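Local coordinates for protein type III effector HopA1 (Pseudomonas syringae pv. tomato str. DC3000, PDB 4RSX) that is a type III effector, probably injected into plant cells, its molecular activity not established, represented here by its C-terminal alpha/beta portion, at residues K144-G147 / Q153-D156; L114-Q119 / T124-A129. One frame throughout, in Å; residues are numbered along the deposited sequence.

How the contacts relate
Both contacts reach the same antiparallel sheet, in which strand 158-162 lies between strands 140-146 and 111-116. Along the chain they follow in series: contact 2 closes before contact 1 opens, and helix 123-136, which carries segment 124-129, leads into strand 140-146. Their centres are about 10 Å apart. Contact 2 is an apolar meeting of helix and sheet, whereas contact 1 joins a strand end to the loop beyond it through a salt bridge and a small apolar touch. The two meet directly where Val145 CG1 packs 3.7 Å from Thr127 OG1, and where Thr155 O lies 3.4 Å from Thr115 CG2.

Contact 1. Residues K144-G147 / Q153-D156; sequences KVIG and QMTD
Lys144 and Asp156 form the polar half of this contact, a salt bridge with NZ 3.2 Å from OD2. The ammonium group reaches OD2 obliquely from above the carboxylate plane, 37° out of it. Lys144 CE follows behind NZ and passes 3.8 Å from Asp156 OD2, so a single oxygen takes the whole approach. Lysine suits the place because its chain, nearly fully extended beyond CG, can carry a charge from the strand backbone across to the loop. Asp156, with the short side chain, holds its carboxylate close to its own backbone; chi1 of 58° sets CG between N and the carbonyl carbon. Phe96 adds a cation-pi partner for Lys144 and also touches Asp156.

Segment 144-147 ends strand 140-146 and segment 153-156 lies in the loop leading on to strand 158-162, the two strands forming a beta hairpin with a long loop. Ile146 at the strand's end and Ser157 are joined by backbone hydrogen bonding, just before the second strand begins.

Apolar packing makes up the other half. Ile146 CG1 meets Met154 CG at 4.0 Å, the two side chains crossing at about a right angle. Isoleucine, branched at CB, fits a buried strand position and also touches Phe96 and His151. The flexible methionine has chi1 of -42°, which sets CG anti to the carbonyl carbon, where it meets Ile146, and its chain bends beyond.

Contact 2. Residues L114-Q119 / T124-A129; sequences LTIGVQ and TQLTRA
Leu126 lays its isobutyl end over Ile116 and Val118, the two side chains that segment 114-119 turns toward the helix. The setting is a beta-alpha-beta crossover in an alpha/beta fold: helix 123-136 connects strand 111-116 to strand 140-146, which runs parallel to it, passing over the one intervening antiparallel strand, 158-162, and lying against one face of the sheet. Val118 belongs to the link just beyond the strand, so the leucine spans both the strand end and the start of the connection.

Ile116 makes the closer approach. Its CG2 methyl stands 3.6 Å from CD2 of Leu126 and 3.9 Å from CD1, and it therefore meets both branches of the leucine fork. Leu126 CD2 also comes 4.0 Å from Ile116 CB. Beta-branched isoleucine suits a strand here, since it offers a methyl close to the backbone while CG1 leads the rest of the chain elsewhere. With CG2 anti to the backbone N, that methyl is presented to the helix.

The leucine suits the helix because its branch point lies one carbon further out, carrying two methyls outward to the sheet. Leu126 CG is anti to its N (chi1 174°), which takes the fork out from the helix toward Ile116 and Val118. Leu176 of helix 166-180 touches both Leu126 and Ile116, Ala158 of the neighbouring strand also touches the leucine, and Ile182 adds to its apolar surroundings. All three residues in the contact are buried, as befits purely aliphatic side chains.

Val118, compact and also beta-branched, keeps its methyls near the connecting backbone and sends one to the leucine at an oblique crossing: its CG2 lies 3.8 Å from Leu126 CD2, the same methyl that meets Ile116 CG2.

Contact 1. Residues K144-G147 / Q153-D156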
loop_
_atom_site.group_PDB
_atom_site.type_symbol
_atom_site.label_atom_id
_atom_site.label_comp_id
_atom_site.label_asym_id
_atom_site.label_seq_id
_atom_site.Cartn_x
_atom_site.Cartn_y
_atom_site.Cartn_z
ATOM N N LYS A 144 0.575 4.277 -6.594
ATOM C CA LYS A 144 2.028 4.378 -6.528
ATOM C C LYS A 144 2.682 3.022 -6.743
ATOM O O LYS A 144 2.136 1.977 -6.359
ATOM C CB LYS A 144 2.510 5.041 -5.217
ATOM C CG LYS A 144 2.740 4.075 -4.071
ATOM C CD LYS A 144 3.221 4.746 -2.763
ATOM C CE LYS A 144 3.150 3.698 -1.610
ATOM N NZ LYS A 144 3.540 4.216 -0.240
ATOM N N VAL A 145 3.844 3.044 -7.382
ATOM C CA VAL A 145 4.642 1.835 -7.538
ATOM C C VAL A 145 6.074 2.121 -7.101
ATOM O O VAL A 145 6.613 3.202 -7.378
ATOM C CB VAL A 145 4.589 1.296 -8.996
ATOM C CG1 VAL A 145 3.183 0.794 -9.321
ATOM C CG2 VAL A 145 4.987 2.386 -9.989
ATOM N N ILE A 146 6.665 1.168 -6.384
ATOM C CA ILE A 146 8.058 1.256 -5.957
ATOM C C ILE A 146 8.970 1.031 -7.174
ATOM O O ILE A 146 8.582 0.338 -8.127
ATOM C CB ILE A 146 8.351 0.189 -4.880
ATOM C CG1 ILE A 146 9.706 0.399 -4.209
ATOM C CG2 ILE A 146 8.342 -1.191 -5.484
ATOM C CD1 ILE A 146 9.862 1.715 -3.520
ATOM N N GLY A 147 10.161 1.631 -7.153
ATOM C CA GLY A 147 11.150 1.393 -8.192
ATOM C C GLY A 147 11.430 -0.090 -8.418
ATOM O O GLY A 147 11.371 -0.890 -7.474
ATOM N N GLN A 153 9.899 -6.640 -2.677
ATOM C CA GLN A 153 10.578 -6.659 -1.380
ATOM C C GLN A 153 9.929 -5.764 -0.325
ATOM O O GLN A 153 10.399 -5.704 0.811
ATOM C CB GLN A 153 12.034 -6.219 -1.537
ATOM C CG GLN A 153 12.950 -7.227 -2.188
ATOM C CD GLN A 153 14.181 -6.564 -2.787
ATOM O OE1 GLN A 153 14.478 -6.746 -3.966
ATOM N NE2 GLN A 153 14.892 -5.777 -1.981
ATOM N N MET A 154 8.873 -5.053 -0.707
ATOM C CA MET A 154 8.206 -4.110 0.192
ATOM C C MET A 154 6.808 -4.594 0.513
ATOM O O MET A 154 6.229 -5.369 -0.248
ATOM C CB MET A 154 8.062 -2.734 -0.467
ATOM C CG MET A 154 9.265 -2.253 -1.226
ATOM S SD MET A 154 10.740 -2.382 -0.214
ATOM C CE MET A 154 10.265 -1.387 1.202
ATOM N N THR A 155 6.245 -4.113 1.618
ATOM C CA THR A 155 4.844 -4.388 1.914
ATOM C C THR A 155 3.952 -3.587 0.984
ATOM O O THR A 155 2.787 -3.923 0.799
ATOM C CB THR A 155 4.487 -4.042 3.355
ATOM O OG1 THR A 155 4.843 -2.676 3.619
ATOM C CG2 THR A 155 5.227 -4.973 4.332
ATOM N N ASP A 156 4.509 -2.539 0.386
ATOM C CA ASP A 156 3.729 -1.635 -0.458
ATOM C C ASP A 156 4.366 -1.389 -1.843
ATOM O O ASP A 156 4.551 -0.242 -2.254
ATOM C CB ASP A 156 3.460 -0.305 0.286
ATOM C CG ASP A 156 4.747 0.401 0.709
ATOM O OD1 ASP A 156 5.828 -0.237 0.657
ATOM O OD2 ASP A 156 4.683 1.593 1.097
#

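Contact 2. Residues L114-Q119 / T124-A129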
loop_
_atom_site.group_PDB
_atom_site.type_symbol
_atom_site.label_atom_id
_atom_site.label_comp_id
_atom_site.label_asym_id
_atom_site.label_seq_id
_atom_site.Cartn_x
_atom_site.Cartn_y
_atom_site.Cartn_z
ATOM N N LEU A 114 -5.791 -0.115 -1.735
ATOM C CA LEU A 114 -5.709 -1.463 -2.274
ATOM C C LEU A 114 -4.248 -1.792 -2.528
ATOM O O LEU A 114 -3.604 -1.156 -3.358
ATOM C CB LEU A 114 -6.512 -1.566 -3.579
ATOM C CG LEU A 114 -6.602 -2.951 -4.227
ATOM C CD1 LEU A 114 -7.054 -3.993 -3.213
ATOM C CD2 LEU A 114 -7.559 -2.910 -5.415
ATOM N N THR A 115 -3.708 -2.774 -1.813
ATOM C CA THR A 115 -2.306 -3.154 -2.023
ATOM C C THR A 115 -2.229 -4.363 -2.938
ATOM O O THR A 115 -2.890 -5.384 -2.701
ATOM C CB THR A 115 -1.590 -3.441 -0.692
ATOM O OG1 THR A 115 -1.564 -2.241 0.093
ATOM C CG2 THR A 115 -0.151 -3.937 -0.931
ATOM N N ILE A 116 -1.436 -4.253 -3.993
ATOM C CA ILE A 116 -1.353 -5.331 -4.972
ATOM C C ILE A 116 0.025 -6.007 -4.972
ATOM O O ILE A 116 1.061 -5.329 -5.018
ATOM C CB ILE A 116 -1.675 -4.817 -6.381
ATOM C CG1 ILE A 116 -2.984 -4.016 -6.358
ATOM C CG2 ILE A 116 -1.734 -5.970 -7.378
ATOM C CD1 ILE A 116 -2.802 -2.568 -6.787
ATOM N N GLY A 117 0.030 -7.340 -4.926
ATOM C CA GLY A 117 1.267 -8.097 -4.877
ATOM C C GLY A 117 1.385 -9.043 -6.053
ATOM O O GLY A 117 0.614 -9.996 -6.161
ATOM N N VAL A 118 2.326 -8.761 -6.953
ATOM C CA VAL A 118 2.628 -9.671 -8.062
ATOM C C VAL A 118 4.107 -10.008 -8.073
ATOM O O VAL A 118 4.924 -9.306 -7.456
ATOM C CB VAL A 118 2.265 -9.080 -9.450
ATOM C CG1 VAL A 118 0.776 -8.864 -9.580
ATOM C CG2 VAL A 118 3.047 -7.772 -9.724
ATOM N N GLN A 119 4.453 -11.087 -8.768
ATOM C CA GLN A 119 5.851 -11.415 -8.966
ATOM C C GLN A 119 6.466 -10.309 -9.821
ATOM O O GLN A 119 5.851 -9.847 -10.782
ATOM C CB GLN A 119 5.992 -12.795 -9.610
ATOM C CG GLN A 119 5.542 -13.923 -8.684
ATOM C CD GLN A 119 5.835 -15.310 -9.237
ATOM O OE1 GLN A 119 5.101 -16.270 -8.970
ATOM N NE2 GLN A 119 6.920 -15.429 -9.991
ATOM N N THR A 124 5.744 -4.450 -14.524
ATOM C CA THR A 124 5.483 -3.562 -15.647
ATOM C C THR A 124 4.050 -3.723 -16.150
ATOM O O THR A 124 3.332 -2.737 -16.347
ATOM C CB THR A 124 6.504 -3.805 -16.782
ATOM O OG1 THR A 124 7.809 -3.431 -16.324
ATOM C CG2 THR A 124 6.173 -2.979 -17.996
ATOM N N GLN A 125 3.638 -4.966 -16.357
ATOM C CA GLN A 125 2.263 -5.257 -16.749
ATOM C C GLN A 125 1.265 -4.693 -15.741
ATOM O O GLN A 125 0.257 -4.096 -16.129
ATOM C CB GLN A 125 2.047 -6.769 -16.890
ATOM C CG GLN A 125 2.528 -7.364 -18.196
ATOM C CD GLN A 125 1.855 -8.696 -18.509
ATOM O OE1 GLN A 125 2.523 -9.699 -18.765
ATOM N NE2 GLN A 125 0.527 -8.703 -18.508
ATOM N N LEU A 126 1.527 -4.896 -14.451
ATOM C CA LEU A 126 0.621 -4.371 -13.426
ATOM C C LEU A 126 0.536 -2.854 -13.527
ATOM O O LEU A 126 -0.561 -2.277 -13.443
ATOM C CB LEU A 126 1.081 -4.777 -12.025
ATOM C CG LEU A 126 0.303 -4.166 -10.854
ATOM C CD1 LEU A 126 -1.161 -4.528 -10.963
ATOM C CD2 LEU A 126 0.859 -4.654 -9.530
ATOM N N THR A 127 1.690 -2.212 -13.733
ATOM C CA THR A 127 1.739 -0.751 -13.753
ATOM C C THR A 127 0.877 -0.211 -14.895
ATOM O O THR A 127 0.137 0.763 -14.725
ATOM C CB THR A 127 3.188 -0.237 -13.855
ATOM O OG1 THR A 127 3.894 -0.618 -12.669
ATOM C CG2 THR A 127 3.221 1.282 -13.969
ATOM N N ARG A 128 0.956 -0.874 -16.045
ATOM C CA ARG A 128 0.123 -0.540 -17.195
ATOM C C ARG A 128 -1.356 -0.662 -16.856
ATOM O O ARG A 128 -2.149 0.217 -17.187
ATOM C CB ARG A 128 0.441 -1.482 -18.363
ATOM C CG ARG A 128 1.838 -1.316 -18.957
ATOM C CD ARG A 128 1.932 -2.003 -20.327
ATOM N NE ARG A 128 3.318 -2.133 -20.767
ATOM C CZ ARG A 128 3.885 -1.370 -21.700
ATOM N NH1 ARG A 128 3.175 -0.421 -22.308
ATOM N NH2 ARG A 128 5.162 -1.561 -22.031
ATOM N N ALA A 129 -1.727 -1.775 -16.226
ATOM C CA ALA A 129 -3.109 -1.987 -15.828
ATOM C C ALA A 129 -3.562 -0.929 -14.818
ATOM O O ALA A 129 -4.705 -0.477 -14.860
ATOM C CB ALA A 129 -3.292 -3.389 -15.264
#